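Local coordinates for protein minor fimbrium subunit Mfa5 (Porphyromonas gingivalis ATCC 33277, PDB 6TO1) that serves as an accessory subunit of the minor fimbriae, pili that mediate biofilm formation and adhesion to host cells and other oral bacteria, at residues Ile533-Val538 / Gly635-Ala640; Val596-Thr601 / Thr620-Gln625. One frame throughout, in Å; residues are numbered along the deposited sequence.

Contact 1: Ile533-Val538 / Gly635-Ala640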
ATOM      1  N   ILE A 533      32.512  38.731  -9.257  1.00 27.26           N
ATOM      2  CA  ILE A 533      33.879  39.144  -9.542  1.00 25.22           C
ATOM      3  C   ILE A 533      34.352  39.956  -8.353  1.00 29.74           C
ATOM      4  O   ILE A 533      33.763  40.994  -8.030  1.00 24.32           O
ATOM      5  CB  ILE A 533      33.990  39.935 -10.857  1.00 28.15           C
ATOM      6  CG1 ILE A 533      33.758  38.970 -12.016  1.00 24.00           C
ATOM      7  CG2 ILE A 533      35.369  40.613 -10.985  1.00 26.43           C
ATOM      8  CD1 ILE A 533      33.597  39.597 -13.402  1.00 23.27           C
ATOM      9  N   LYS A 534      35.347  39.434  -7.653  1.00 22.79           N
ATOM     10  CA  LYS A 534      35.921  40.092  -6.504  1.00 22.26           C
ATOM     11  C   LYS A 534      37.121  40.908  -6.981  1.00 20.39           C
ATOM     12  O   LYS A 534      37.879  40.456  -7.844  1.00 23.32           O
ATOM     13  CB  LYS A 534      36.368  39.074  -5.470  1.00 27.86           C
ATOM     14  CG  LYS A 534      35.233  38.218  -4.938  1.00 31.95           C
ATOM     15  CD  LYS A 534      35.700  37.385  -3.768  1.00 34.96           C
ATOM     16  CE  LYS A 534      35.709  35.894  -4.092  1.00 43.74           C
ATOM     17  NZ  LYS A 534      35.903  35.084  -2.835  1.00 44.46           N
ATOM     18  N   ARG A 535      37.262  42.111  -6.433  1.00 24.47           N
ATOM     19  CA  ARG A 535      38.416  42.973  -6.683  1.00 25.17           C
ATOM     20  C   ARG A 535      39.235  43.062  -5.404  1.00 21.48           C
ATOM     21  O   ARG A 535      38.696  43.372  -4.335  1.00 28.92           O
ATOM     22  CB  ARG A 535      37.942  44.353  -7.139  1.00 23.95           C
ATOM     23  CG  ARG A 535      37.184  44.290  -8.455  1.00 19.82           C
ATOM     24  CD  ARG A 535      36.856  45.694  -8.987  1.00 24.31           C
ATOM     25  NE  ARG A 535      35.743  46.284  -8.249  1.00 23.11           N
ATOM     26  CZ  ARG A 535      35.025  47.317  -8.669  1.00 28.00           C
ATOM     27  NH1 ARG A 535      35.319  47.917  -9.819  1.00 28.72           N
ATOM     28  NH2 ARG A 535      34.007  47.747  -7.942  1.00 31.64           N
ATOM     29  N   HIS A 536      40.520  42.737  -5.505  1.00 22.64           N
ATOM     30  CA  HIS A 536      41.433  42.775  -4.376  1.00 20.04           C
ATOM     31  C   HIS A 536      42.478  43.862  -4.626  1.00 18.45           C
ATOM     32  O   HIS A 536      42.831  44.139  -5.774  1.00 22.07           O
ATOM     33  CB  HIS A 536      42.153  41.447  -4.182  1.00 23.72           C
ATOM     34  CG  HIS A 536      41.244  40.257  -4.155  1.00 28.47           C
ATOM     35  ND1 HIS A 536      40.772  39.710  -2.979  1.00 29.51           N
ATOM     36  CD2 HIS A 536      40.738  39.500  -5.159  1.00 29.36           C
ATOM     37  CE1 HIS A 536      40.013  38.660  -3.260  1.00 28.99           C
ATOM     38  NE2 HIS A 536      39.963  38.520  -4.577  1.00 23.23           N
ATOM     39  N   TYR A 537      42.963  44.458  -3.544  1.00 23.41           N
ATOM     40  CA  TYR A 537      43.857  45.620  -3.590  1.00 23.51           C
ATOM     41  C   TYR A 537      45.069  45.312  -2.721  1.00 23.33           C
ATOM     42  O   TYR A 537      44.999  45.374  -1.489  1.00 25.45           O
ATOM     43  CB  TYR A 537      43.111  46.863  -3.124  1.00 19.54           C
ATOM     44  CG  TYR A 537      41.838  47.098  -3.908  1.00 18.98           C
ATOM     45  CD1 TYR A 537      41.858  47.806  -5.090  1.00 21.66           C
ATOM     46  CD2 TYR A 537      40.606  46.531  -3.499  1.00 23.65           C
ATOM     47  CE1 TYR A 537      40.742  47.989  -5.830  1.00 22.74           C
ATOM     48  CE2 TYR A 537      39.461  46.738  -4.232  1.00 23.80           C
ATOM     49  CZ  TYR A 537      39.532  47.466  -5.400  1.00 25.57           C
ATOM     50  OH  TYR A 537      38.430  47.692  -6.193  1.00 24.39           O
ATOM     51  N   VAL A 538      46.179  44.965  -3.369  1.00 22.23           N
ATOM     52  CA  VAL A 538      47.309  44.375  -2.671  1.00 24.79           C
ATOM     53  C   VAL A 538      48.614  45.109  -2.959  1.00 24.27           C
ATOM     54  O   VAL A 538      48.765  45.811  -3.959  1.00 23.13           O
ATOM     55  CB  VAL A 538      47.461  42.869  -3.027  1.00 25.61           C
ATOM     56  CG1 VAL A 538      46.192  42.089  -2.594  1.00 27.51           C
ATOM     57  CG2 VAL A 538      47.731  42.681  -4.493  1.00 30.93           C
ATOM     58  N   GLY A 635      35.267  35.008 -10.163  1.00 24.66           N
ATOM     59  CA  GLY A 635      36.487  35.623 -10.632  1.00 28.38           C
ATOM     60  C   GLY A 635      37.143  36.496  -9.574  1.00 19.40           C
ATOM     61  O   GLY A 635      36.517  36.963  -8.611  1.00 24.17           O
ATOM     62  N   ASN A 636      38.450  36.723  -9.748  1.00 22.73           N
ATOM     63  CA  ASN A 636      39.220  37.499  -8.782  1.00 22.62           C
ATOM     64  C   ASN A 636      40.195  38.379  -9.547  1.00 24.61           C
ATOM     65  O   ASN A 636      41.017  37.868 -10.310  1.00 22.23           O
ATOM     66  CB  ASN A 636      39.995  36.607  -7.797  1.00 22.08           C
ATOM     67  CG  ASN A 636      39.096  35.923  -6.789  1.00 26.79           C
ATOM     68  OD1 ASN A 636      38.752  36.488  -5.741  1.00 24.69           O
ATOM     69  ND2 ASN A 636      38.689  34.703  -7.111  1.00 31.01           N
ATOM     70  N   ALA A 637      40.081  39.685  -9.362  1.00 23.41           N
ATOM     71  CA  ALA A 637      41.060  40.642  -9.869  1.00 23.84           C
ATOM     72  C   ALA A 637      41.984  41.039  -8.734  1.00 24.16           C
ATOM     73  O   ALA A 637      41.532  41.275  -7.601  1.00 23.04           O
ATOM     74  CB  ALA A 637      40.383  41.886 -10.430  1.00 22.93           C
ATOM     75  N   TYR A 638      43.282  41.104  -9.044  1.00 23.17           N
ATOM     76  CA  TYR A 638      44.311  41.526  -8.099  1.00 16.35           C
ATOM     77  C   TYR A 638      44.927  42.817  -8.634  1.00 17.74           C
ATOM     78  O   TYR A 638      45.732  42.790  -9.562  1.00 23.55           O
ATOM     79  CB  TYR A 638      45.358  40.452  -7.911  1.00 21.57           C
ATOM     80  CG  TYR A 638      44.779  39.317  -7.097  1.00 22.44           C
ATOM     81  CD1 TYR A 638      44.776  39.381  -5.720  1.00 25.76           C
ATOM     82  CD2 TYR A 638      44.186  38.224  -7.711  1.00 27.37           C
ATOM     83  CE1 TYR A 638      44.235  38.374  -4.948  1.00 33.52           C
ATOM     84  CE2 TYR A 638      43.646  37.197  -6.940  1.00 25.36           C
ATOM     85  CZ  TYR A 638      43.678  37.295  -5.550  1.00 31.38           C
ATOM     86  OH  TYR A 638      43.139  36.318  -4.726  1.00 41.22           O
ATOM     87  N   PHE A 639      44.531  43.935  -8.047  1.00 24.31           N
ATOM     88  CA  PHE A 639      45.107  45.230  -8.391  1.00 22.18           C
ATOM     89  C   PHE A 639      46.277  45.504  -7.458  1.00 21.74           C
ATOM     90  O   PHE A 639      46.113  45.479  -6.247  1.00 19.21           O
ATOM     91  CB  PHE A 639      44.006  46.280  -8.309  1.00 20.19           C
ATOM     92  CG  PHE A 639      42.899  46.055  -9.286  1.00 20.66           C
ATOM     93  CD1 PHE A 639      43.137  46.113 -10.641  1.00 20.69           C
ATOM     94  CD2 PHE A 639      41.596  45.755  -8.847  1.00 20.22           C
ATOM     95  CE1 PHE A 639      42.118  45.916 -11.558  1.00 24.93           C
ATOM     96  CE2 PHE A 639      40.576  45.568  -9.760  1.00 22.23           C
ATOM     97  CZ  PHE A 639      40.826  45.639 -11.113  1.00 25.48           C
ATOM     98  N   ALA A 640      47.453  45.761  -8.040  1.00 20.53           N
ATOM     99  CA  ALA A 640      48.697  45.966  -7.317  1.00 23.94           C
ATOM    100  C   ALA A 640      48.962  47.450  -7.100  1.00 19.20           C
ATOM    101  O   ALA A 640      48.661  48.286  -7.957  1.00 20.82           O
ATOM    102  CB  ALA A 640      49.869  45.362  -8.097  1.00 24.70           C
TER
HETATM  103  O   HOH W   1      38.756  34.917  -3.256  1.00 46.79           O

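Contact 2: Val596-Thr601 / Thr620-Gln625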
ATOM      1  N   VAL A 596      37.178  44.962 -15.975  1.00 25.76           N
ATOM      2  CA  VAL A 596      37.057  45.251 -14.551  1.00 23.64           C
ATOM      3  C   VAL A 596      38.089  46.309 -14.178  1.00 26.19           C
ATOM      4  O   VAL A 596      39.295  46.054 -14.306  1.00 25.89           O
ATOM      5  CB  VAL A 596      37.242  43.991 -13.692  1.00 21.23           C
ATOM      6  CG1 VAL A 596      37.115  44.343 -12.252  1.00 24.54           C
ATOM      7  CG2 VAL A 596      36.204  42.964 -14.128  1.00 24.74           C
ATOM      8  N   PRO A 597      37.670  47.472 -13.686  1.00 28.15           N
ATOM      9  CA  PRO A 597      38.634  48.462 -13.213  1.00 33.57           C
ATOM     10  C   PRO A 597      38.723  48.441 -11.700  1.00 24.60           C
ATOM     11  O   PRO A 597      37.777  48.033 -11.012  1.00 25.41           O
ATOM     12  CB  PRO A 597      38.025  49.780 -13.716  1.00 23.46           C
ATOM     13  CG  PRO A 597      36.543  49.563 -13.425  1.00 31.13           C
ATOM     14  CD  PRO A 597      36.299  48.024 -13.606  1.00 28.30           C
ATOM     15  N   PRO A 598      39.831  48.908 -11.129  1.00 23.97           N
ATOM     16  CA  PRO A 598      39.859  49.122  -9.678  1.00 22.75           C
ATOM     17  C   PRO A 598      38.928  50.270  -9.295  1.00 24.46           C
ATOM     18  O   PRO A 598      38.675  51.186 -10.083  1.00 26.59           O
ATOM     19  CB  PRO A 598      41.327  49.465  -9.392  1.00 23.40           C
ATOM     20  CG  PRO A 598      41.809  50.096 -10.668  1.00 22.42           C
ATOM     21  CD  PRO A 598      41.025  49.459 -11.815  1.00 24.16           C
ATOM     22  N   THR A 599      38.392  50.211  -8.081  1.00 27.72           N
ATOM     23  CA  THR A 599      37.556  51.319  -7.632  1.00 27.93           C
ATOM     24  C   THR A 599      38.362  52.607  -7.516  1.00 33.81           C
ATOM     25  O   THR A 599      37.817  53.695  -7.703  1.00 30.64           O
ATOM     26  CB  THR A 599      36.884  51.001  -6.305  1.00 29.44           C
ATOM     27  OG1 THR A 599      37.855  50.642  -5.322  1.00 46.96           O
ATOM     28  CG2 THR A 599      35.935  49.853  -6.507  1.00 26.94           C
ATOM     29  N   ASN A 600      39.649  52.510  -7.212  1.00 29.74           N
ATOM     30  CA  ASN A 600      40.476  53.707  -7.149  1.00 30.57           C
ATOM     31  C   ASN A 600      41.895  53.359  -7.549  1.00 32.05           C
ATOM     32  O   ASN A 600      42.324  52.217  -7.434  1.00 25.50           O
ATOM     33  CB  ASN A 600      40.496  54.341  -5.761  1.00 26.71           C
ATOM     34  CG  ASN A 600      40.568  53.331  -4.662  1.00 43.00           C
ATOM     35  OD1 ASN A 600      40.050  52.222  -4.782  1.00 56.36           O
ATOM     36  ND2 ASN A 600      41.195  53.704  -3.570  1.00 44.48           N
ATOM     37  N   THR A 601      42.636  54.371  -8.003  1.00 24.55           N
ATOM     38  CA  THR A 601      44.022  54.178  -8.421  1.00 24.70           C
ATOM     39  C   THR A 601      45.027  54.727  -7.422  1.00 26.55           C
ATOM     40  O   THR A 601      46.234  54.527  -7.604  1.00 24.99           O
ATOM     41  CB  THR A 601      44.237  54.843  -9.785  1.00 31.62           C
ATOM     42  OG1 THR A 601      43.802  56.207  -9.697  1.00 29.98           O
ATOM     43  CG2 THR A 601      43.436  54.122 -10.832  1.00 30.23           C
ATOM     44  N   THR A 620      46.285  42.534 -12.240  1.00 21.71           N
ATOM     45  CA  THR A 620      45.209  42.891 -13.145  1.00 21.06           C
ATOM     46  C   THR A 620      45.409  44.320 -13.643  1.00 23.45           C
ATOM     47  O   THR A 620      45.566  45.235 -12.828  1.00 24.16           O
ATOM     48  CB  THR A 620      43.846  42.776 -12.476  1.00 26.00           C
ATOM     49  OG1 THR A 620      43.658  41.454 -11.942  1.00 28.95           O
ATOM     50  CG2 THR A 620      42.736  43.073 -13.515  1.00 22.55           C
ATOM     51  N   PRO A 621      45.438  44.542 -14.951  1.00 26.63           N
ATOM     52  CA  PRO A 621      45.599  45.907 -15.464  1.00 23.39           C
ATOM     53  C   PRO A 621      44.323  46.710 -15.288  1.00 28.06           C
ATOM     54  O   PRO A 621      43.277  46.209 -14.864  1.00 26.41           O
ATOM     55  CB  PRO A 621      45.935  45.696 -16.940  1.00 24.80           C
ATOM     56  CG  PRO A 621      45.348  44.419 -17.275  1.00 31.05           C
ATOM     57  CD  PRO A 621      45.406  43.554 -16.045  1.00 26.32           C
ATOM     58  N   ASN A 622      44.426  47.995 -15.613  1.00 24.64           N
ATOM     59  CA  ASN A 622      43.299  48.909 -15.462  1.00 25.91           C
ATOM     60  C   ASN A 622      42.785  49.375 -16.818  1.00 34.86           C
ATOM     61  O   ASN A 622      43.408  50.232 -17.458  1.00 27.28           O
ATOM     62  CB  ASN A 622      43.709  50.112 -14.610  1.00 27.86           C
ATOM     63  CG  ASN A 622      42.575  51.082 -14.408  1.00 33.71           C
ATOM     64  OD1 ASN A 622      41.429  50.744 -14.630  1.00 28.66           O
ATOM     65  ND2 ASN A 622      42.896  52.311 -14.013  1.00 36.81           N
ATOM     66  N   PRO A 623      41.664  48.848 -17.307  1.00 27.25           N
ATOM     67  CA  PRO A 623      40.903  47.734 -16.714  1.00 26.90           C
ATOM     68  C   PRO A 623      41.452  46.383 -17.153  1.00 26.51           C
ATOM     69  O   PRO A 623      42.305  46.304 -18.059  1.00 27.63           O
ATOM     70  CB  PRO A 623      39.502  47.976 -17.246  1.00 29.04           C
ATOM     71  CG  PRO A 623      39.745  48.513 -18.631  1.00 30.29           C
ATOM     72  CD  PRO A 623      41.022  49.345 -18.546  1.00 31.71           C
ATOM     73  N   GLY A 624      40.948  45.318 -16.536  1.00 27.40           N
ATOM     74  CA  GLY A 624      41.411  43.983 -16.831  1.00 26.08           C
ATOM     75  C   GLY A 624      40.262  43.042 -17.144  1.00 29.75           C
ATOM     76  O   GLY A 624      39.152  43.189 -16.637  1.00 29.78           O
ATOM     77  N   GLN A 625      40.544  42.105 -18.039  1.00 26.30           N
ATOM     78  CA  GLN A 625      39.582  41.085 -18.448  1.00 27.04           C
ATOM     79  C   GLN A 625      39.508  40.002 -17.378  1.00 22.24           C
ATOM     80  O   GLN A 625      40.524  39.364 -17.070  1.00 25.79           O
ATOM     81  CB  GLN A 625      40.006  40.481 -19.784  1.00 34.45           C
ATOM     82  CG  GLN A 625      39.963  41.474 -20.930  1.00 38.00           C
ATOM     83  CD  GLN A 625      38.546  41.778 -21.324  1.00 33.59           C
ATOM     84  OE1 GLN A 625      37.994  42.823 -20.968  1.00 41.40           O
ATOM     85  NE2 GLN A 625      37.937  40.854 -22.047  1.00 39.02           N
TER

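Contact 1: Ile533-Val538 / Gly635-Ala640
His-536 and Tyr-638, paired across two parallel strands, carry their rings on the same side of the sheet in an offset stack. The planes are only 9° apart, and CE1 of Tyr-638 lies over one face of the imidazole, displaced toward its rim, 3.6 Å from His-536 CG. Both side chains have CG anti to the carbonyl carbon (chi1 -50° and -73°), which starts them in the same direction.

The imidazole is also held at its edge. His-536 NE2 donates a short, nearly straight bond of 2.6 Å to Asn-636 OD1, which sits in the plane of the ring. A water joins the same OD1 to NZ of Lys-534, whose ammonium group also forms a salt bridge with Asp-476.

The backbones exchange five hydrogen bonds. Lys-534 and His-536 each donate and accept, as from His-536 N to Ala-637 O (2.7 Å), and Val-538 N donates to Phe-639 O, the pairing running on to Tyr-641.

On the other face, Phe-639 takes the aliphatic part of Arg-535 at its edge, with CD of the arginine 3.8 Å from CE2 of the ring. Tyr-537 CE1 reaches CD2 of the same phenylalanine, although these two rings barely overlap. The guanidinium of Arg-535 is hydrogen-bonded through NH1 to Pro-597 O and forms a salt bridge through NE with Asp-567; Tyr-537 OH bonds to Thr-599.

Stacking and an in-plane bond thus together restrain the imidazole on one face, while on the other Phe-639 meets the arginine's methylenes, whose charged end goes to Asp-567 and Pro-597.

Contact 2: Val596-Thr601 / Thr620-Gln625
Val-596 and Gly-624 form an antiparallel hydrogen-bonded pair, each giving its N-H to the carbonyl of the other. The bond from Val-596 N to Gly-624 O measures 2.7 Å and the return bond from Gly-624 N to Val-596 O 2.9 Å. The isopropyl group of Val-596 lies near the glycine carbonyl, with CB 3.6 Å from Gly-624 O.

Asn-622 supplies the main side-chain contact. Its CG is anti to the backbone N (chi1 -179°), and its side chain crosses that of Pro-598 at about a right angle. OD1 of Asn-622 comes within 3.1 Å of Pro-598 CD and also touches Pro-597 CB, while ND2 faces the methyl CG2 of Thr-601 at 3.7 Å. The backbone N of Asn-622 is hydrogen-bonded to Glu-615 OE2.

Pro-623, which follows a cis peptide bond, sets its CB against the Val-596 carbonyl, 3.5 Å from that oxygen.

The pair lies where strand 592-596 ends and strand 624-628 begins. From there the proline-containing loop leads on to strand 602-604, with Val-596 packed on Ile-533 and Arg-535 of strand 530-539 and Pro-598 on Phe-639 and Tyr-641 of strand 634-643.

In the fold
Contact 2 is nested in the chain between the two strands of contact 1, and their centres lie 8 Å apart. Several polar links join them, among them Arg-535 NH1 to Pro-597 O and Thr-620 N to Tyr-638 O, both probable hydrogen bonds of 2.7 Å; Tyr-638 N also donates to Thr-620 OG1. The small two-stranded sheet of 592-596 and 624-628 lies against the face of Ile-533, Arg-535, Ala-637 and Phe-639, with Val-596 touching Phe-639 and Ile-626 touching Ile-533 and Ala-637. Both contacts, about 59 and 64 Å from the chain's centre, lie in sheets separate from the six-stranded one of the von Willebrand factor A fold, which includes strands 126-133 and 227-234.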